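Local atomic coordinates of piwi domain-containing protein (Vanderwaltozyma polyspora, PDB entry 5THE), a protein that probably binds RNA as a budding-yeast Argonaute, of which this chain is the C-terminal lobe carrying the Piwi domain. Residues Ile31-Thr43 against Gly244-Leu256. Sequence-based numbering, arbitrary orientation.
Sequences ILDAPVVQFKEST and GSNHSLSIENNKL
Asn-253, its CG anti to the carbonyl carbon (chi1 -71°), sets its amide against segment 31-43. Its OD1 accepts from Val-36 N at 2.8 Å, with the donor 40° above the carbonyl plane. Ser-250 OG donates to the same oxygen from the opposite face, gripping OD1 twice. Val-36 CG1, anti to the backbone N (178°), lies beside Ser-250 CB. Ser-250 N donates to Val-36 O, and Ser-250 OG accepts from Asn-253 N at 3.1 Å, an N-cap bond at the start of helix 251-254. Pro-35 CB sits over the amide face of Asn-253, 3.6 Å from CG, and Pro-35 CG touches Leu-249 CD2 at 3.5 Å. With an alanine at Asn-253, Val-36 N and Ser-250 OG would probably lose their shared acceptor, and a gap would open under Pro-35 CB.

Gln-38 N donates to Ser-248 O at 2.6 Å and Ser-248 N to Gln-38 O at 3.0 Å; on their shared face, Gln-38 CB packs on Ser-248 OG. A water donates to Gln-38 OE1 (2.7 Å) and accepts from Ile-251 N (2.8 Å), tying the helix start to strand 37-38; Gln-38 NE2 donates to Phe-39 O, which lies in its amide plane. Val-37 with Leu-249 forms the adjoining non-hydrogen-bonded pair. With strand 43-44 beyond 37-38, this makes a small three-stranded antiparallel sheet joining an N-terminal segment of the lobe to the Piwi-family region, beside an N-capped helix.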
loop_
_atom_site.group_PDB
_atom_site.type_symbol
_atom_site.label_atom_id
_atom_site.label_comp_id
_atom_site.label_asym_id
_atom_site.label_seq_id
_atom_site.Cartn_x
_atom_site.Cartn_y
_atom_site.Cartn_z
ATOM N N ILE A 31 -11.961 12.080 -18.452
ATOM C CA ILE A 31 -12.187 10.927 -17.594
ATOM C C ILE A 31 -11.533 9.735 -18.276
ATOM O O ILE A 31 -11.946 9.333 -19.374
ATOM C CB ILE A 31 -13.680 10.704 -17.330
ATOM C CG1 ILE A 31 -14.275 11.965 -16.717
ATOM C CG2 ILE A 31 -13.907 9.519 -16.389
ATOM C CD1 ILE A 31 -15.785 12.006 -16.781
ATOM N N LEU A 32 -10.490 9.196 -17.644
ATOM C CA LEU A 32 -9.801 8.016 -18.140
ATOM C C LEU A 32 -10.601 6.748 -17.851
ATOM O O LEU A 32 -11.305 6.641 -16.845
ATOM C CB LEU A 32 -8.410 7.901 -17.511
ATOM C CG LEU A 32 -7.443 9.055 -17.799
ATOM C CD1 LEU A 32 -6.050 8.756 -17.263
ATOM C CD2 LEU A 32 -7.377 9.350 -19.297
ATOM N N ASP A 33 -10.485 5.777 -18.753
ATOM C CA ASP A 33 -11.139 4.500 -18.537
ATOM C C ASP A 33 -10.441 3.720 -17.422
ATOM O O ASP A 33 -9.253 3.897 -17.160
ATOM C CB ASP A 33 -11.154 3.687 -19.832
ATOM C CG ASP A 33 -11.976 4.346 -20.924
ATOM O OD1 ASP A 33 -12.998 5.003 -20.604
ATOM O OD2 ASP A 33 -11.596 4.225 -22.104
ATOM N N ALA A 34 -11.210 2.873 -16.745
ATOM C CA ALA A 34 -10.631 1.967 -15.774
ATOM C C ALA A 34 -9.860 0.875 -16.502
ATOM O O ALA A 34 -10.178 0.545 -17.642
ATOM C CB ALA A 34 -11.718 1.334 -14.909
ATOM N N PRO A 35 -8.840 0.300 -15.874
ATOM C CA PRO A 35 -8.257 -0.926 -16.421
ATOM C C PRO A 35 -9.207 -2.087 -16.199
ATOM O O PRO A 35 -10.166 -2.020 -15.423
ATOM C CB PRO A 35 -6.965 -1.112 -15.623
ATOM C CG PRO A 35 -7.284 -0.470 -14.276
ATOM C CD PRO A 35 -8.195 0.712 -14.613
ATOM N N VAL A 36 -8.909 -3.185 -16.873
ATOM C CA VAL A 36 -9.606 -4.436 -16.613
ATOM C C VAL A 36 -9.086 -5.004 -15.301
ATOM O O VAL A 36 -7.886 -5.265 -15.161
ATOM C CB VAL A 36 -9.399 -5.426 -17.765
ATOM C CG1 VAL A 36 -10.084 -6.725 -17.461
ATOM C CG2 VAL A 36 -9.901 -4.821 -19.069
ATOM N N VAL A 37 -9.976 -5.191 -14.330
ATOM C CA VAL A 37 -9.579 -5.837 -13.085
ATOM C C VAL A 37 -9.626 -7.344 -13.288
ATOM O O VAL A 37 -10.608 -7.881 -13.803
ATOM C CB VAL A 37 -10.481 -5.401 -11.919
ATOM C CG1 VAL A 37 -10.106 -6.178 -10.653
ATOM C CG2 VAL A 37 -10.354 -3.893 -11.669
ATOM N N GLN A 38 -8.559 -8.031 -12.895
ATOM C CA GLN A 38 -8.406 -9.459 -13.144
ATOM C C GLN A 38 -8.603 -10.238 -11.849
ATOM O O GLN A 38 -7.917 -9.971 -10.862
ATOM C CB GLN A 38 -7.017 -9.757 -13.721
ATOM C CG GLN A 38 -6.755 -11.234 -13.941
ATOM C CD GLN A 38 -7.499 -11.758 -15.150
ATOM O OE1 GLN A 38 -7.289 -11.280 -16.249
ATOM N NE2 GLN A 38 -8.382 -12.727 -14.952
ATOM N N PHE A 39 -9.515 -11.214 -11.864
ATOM C CA PHE A 39 -9.649 -12.209 -10.809
ATOM C C PHE A 39 -9.091 -13.541 -11.310
ATOM O O PHE A 39 -8.523 -13.621 -12.403
ATOM C CB PHE A 39 -11.115 -12.325 -10.366
ATOM C CG PHE A 39 -11.778 -10.998 -10.139
ATOM C CD1 PHE A 39 -11.452 -10.224 -9.037
ATOM C CD2 PHE A 39 -12.713 -10.517 -11.041
ATOM C CE1 PHE A 39 -12.058 -8.984 -8.837
ATOM C CE2 PHE A 39 -13.321 -9.285 -10.847
ATOM C CZ PHE A 39 -12.992 -8.522 -9.740
ATOM N N LYS A 40 -9.251 -14.598 -10.510
ATOM C CA LYS A 40 -8.701 -15.895 -10.899
ATOM C C LYS A 40 -9.263 -16.365 -12.239
ATOM O O LYS A 40 -8.515 -16.785 -13.126
ATOM C CB LYS A 40 -8.976 -16.952 -9.828
ATOM C CG LYS A 40 -8.194 -18.225 -10.082
ATOM C CD LYS A 40 -8.465 -19.295 -9.039
ATOM C CE LYS A 40 -7.252 -20.199 -8.916
ATOM N NZ LYS A 40 -7.630 -21.605 -8.662
ATOM N N GLU A 41 -10.574 -16.308 -12.406
ATOM C CA GLU A 41 -11.212 -16.969 -13.541
ATOM C C GLU A 41 -12.185 -16.046 -14.254
ATOM O O GLU A 41 -13.109 -16.510 -14.925
ATOM C CB GLU A 41 -11.930 -18.239 -13.091
ATOM C CG GLU A 41 -11.041 -19.194 -12.315
ATOM C CD GLU A 41 -11.730 -20.488 -11.974
ATOM O OE1 GLU A 41 -11.340 -21.527 -12.539
ATOM O OE2 GLU A 41 -12.670 -20.463 -11.149
ATOM N N SER A 42 -11.986 -14.741 -14.125
ATOM C CA SER A 42 -12.960 -13.765 -14.584
ATOM C C SER A 42 -12.322 -12.387 -14.475
ATOM O O SER A 42 -11.300 -12.207 -13.806
ATOM C CB SER A 42 -14.251 -13.855 -13.758
ATOM O OG SER A 42 -15.091 -12.752 -13.988
ATOM N N THR A 43 -12.923 -11.422 -15.147
ATOM C CA THR A 43 -12.440 -10.053 -15.114
ATOM C C THR A 43 -13.598 -9.132 -14.769
ATOM O O THR A 43 -14.769 -9.519 -14.837
ATOM C CB THR A 43 -11.840 -9.634 -16.456
ATOM O OG1 THR A 43 -12.862 -9.686 -17.449
ATOM C CG2 THR A 43 -10.736 -10.573 -16.873
ATOM N N GLY A 244 0.180 -14.337 -1.637
ATOM C CA GLY A 244 -0.835 -14.521 -2.645
ATOM C C GLY A 244 -1.067 -13.285 -3.494
ATOM O O GLY A 244 -0.452 -12.233 -3.336
ATOM N N SER A 245 -1.974 -13.448 -4.443
ATOM C CA SER A 245 -2.468 -12.363 -5.273
ATOM C C SER A 245 -3.975 -12.391 -5.146
ATOM O O SER A 245 -4.582 -13.458 -5.273
ATOM C CB SER A 245 -2.060 -12.523 -6.751
ATOM O OG SER A 245 -0.660 -12.609 -6.870
ATOM N N ASN A 246 -4.574 -11.240 -4.869
ATOM C CA ASN A 246 -6.030 -11.186 -4.819
ATOM C C ASN A 246 -6.585 -10.849 -6.195
ATOM O O ASN A 246 -6.964 -11.747 -6.956
ATOM C CB ASN A 246 -6.467 -10.189 -3.755
ATOM C CG ASN A 246 -5.981 -10.599 -2.390
ATOM O OD1 ASN A 246 -5.826 -11.785 -2.137
ATOM N ND2 ASN A 246 -5.711 -9.627 -1.512
ATOM N N HIS A 247 -6.626 -9.570 -6.529
ATOM C CA HIS A 247 -6.906 -9.141 -7.885
ATOM C C HIS A 247 -5.665 -8.482 -8.455
ATOM O O HIS A 247 -4.729 -8.130 -7.734
ATOM C CB HIS A 247 -8.088 -8.165 -7.927
ATOM C CG HIS A 247 -7.834 -6.885 -7.188
ATOM N ND1 HIS A 247 -7.948 -6.778 -5.814
ATOM C CD2 HIS A 247 -7.457 -5.662 -7.632
ATOM C CE1 HIS A 247 -7.677 -5.538 -5.448
ATOM N NE2 HIS A 247 -7.370 -4.840 -6.531
ATOM N N SER A 248 -5.670 -8.319 -9.770
ATOM C CA SER A 248 -4.625 -7.601 -10.468
ATOM C C SER A 248 -5.291 -6.875 -11.618
ATOM O O SER A 248 -6.521 -6.848 -11.732
ATOM C CB SER A 248 -3.517 -8.549 -10.950
ATOM O OG SER A 248 -3.904 -9.253 -12.134
ATOM N N LEU A 249 -4.473 -6.293 -12.481
ATOM C CA LEU A 249 -4.956 -5.809 -13.764
ATOM C C LEU A 249 -4.793 -6.909 -14.807
ATOM O O LEU A 249 -4.028 -7.863 -14.629
ATOM C CB LEU A 249 -4.189 -4.556 -14.191
ATOM C CG LEU A 249 -4.193 -3.424 -13.171
ATOM C CD1 LEU A 249 -3.560 -2.184 -13.787
ATOM C CD2 LEU A 249 -5.625 -3.156 -12.710
ATOM N N SER A 250 -5.513 -6.767 -15.908
ATOM C CA SER A 250 -5.379 -7.734 -16.989
ATOM C C SER A 250 -3.970 -7.696 -17.566
ATOM O O SER A 250 -3.223 -6.729 -17.400
ATOM C CB SER A 250 -6.383 -7.452 -18.105
ATOM O OG SER A 250 -6.006 -6.273 -18.804
ATOM N N ILE A 251 -3.625 -8.781 -18.263
ATOM C CA ILE A 251 -2.359 -8.866 -18.988
ATOM C C ILE A 251 -2.210 -7.699 -19.958
ATOM O O ILE A 251 -1.142 -7.084 -20.055
ATOM C CB ILE A 251 -2.264 -10.220 -19.716
ATOM C CG1 ILE A 251 -1.928 -11.323 -18.708
ATOM C CG2 ILE A 251 -1.264 -10.149 -20.899
ATOM C CD1 ILE A 251 -1.785 -12.704 -19.316
ATOM N N GLU A 252 -3.271 -7.395 -20.709
ATOM C CA GLU A 252 -3.224 -6.272 -21.642
ATOM C C GLU A 252 -2.842 -4.980 -20.924
ATOM O O GLU A 252 -1.964 -4.240 -21.380
ATOM C CB GLU A 252 -4.577 -6.133 -22.345
ATOM C CG GLU A 252 -4.605 -5.210 -23.547
ATOM C CD GLU A 252 -3.510 -5.508 -24.570
ATOM O OE1 GLU A 252 -3.020 -4.548 -25.201
ATOM O OE2 GLU A 252 -3.130 -6.685 -24.750
ATOM N N ASN A 253 -3.475 -4.708 -19.778
ATOM C CA ASN A 253 -3.167 -3.498 -19.021
ATOM C C ASN A 253 -1.743 -3.522 -18.466
ATOM O O ASN A 253 -1.065 -2.486 -18.438
ATOM C CB ASN A 253 -4.174 -3.324 -17.880
ATOM C CG ASN A 253 -5.561 -2.946 -18.367
ATOM O OD1 ASN A 253 -6.514 -3.690 -18.176
ATOM N ND2 ASN A 253 -5.680 -1.771 -18.977
ATOM N N ASN A 254 -1.260 -4.686 -18.033
ATOM C CA ASN A 254 0.080 -4.728 -17.450
ATOM C C ASN A 254 1.175 -4.435 -18.471
ATOM O O ASN A 254 2.286 -4.059 -18.074
ATOM C CB ASN A 254 0.331 -6.084 -16.786
ATOM C CG ASN A 254 -0.453 -6.260 -15.504
ATOM O OD1 ASN A 254 -0.718 -5.290 -14.784
ATOM N ND2 ASN A 254 -0.825 -7.502 -15.204
ATOM N N LYS A 255 0.889 -4.593 -19.766
ATOM C CA LYS A 255 1.876 -4.269 -20.796
ATOM C C LYS A 255 2.362 -2.834 -20.664
ATOM O O LYS A 255 3.528 -2.537 -20.955
ATOM C CB LYS A 255 1.280 -4.495 -22.191
ATOM C CG LYS A 255 1.047 -5.954 -22.517
ATOM C CD LYS A 255 0.368 -6.127 -23.845
ATOM C CE LYS A 255 0.251 -7.600 -24.202
ATOM N NZ LYS A 255 -0.720 -7.803 -25.312
ATOM N N LEU A 256 1.487 -1.941 -20.208
ATOM C CA LEU A 256 1.873 -0.558 -19.979
ATOM C C LEU A 256 3.089 -0.454 -19.075
ATOM O O LEU A 256 3.889 0.475 -19.207
ATOM C CB LEU A 256 0.697 0.194 -19.366
ATOM C CG LEU A 256 0.662 1.690 -19.635
ATOM C CD1 LEU A 256 0.416 1.965 -21.111
ATOM C CD2 LEU A 256 -0.415 2.313 -18.769
HETATM O O HOH W 1 -5.050 -11.135 -17.720
#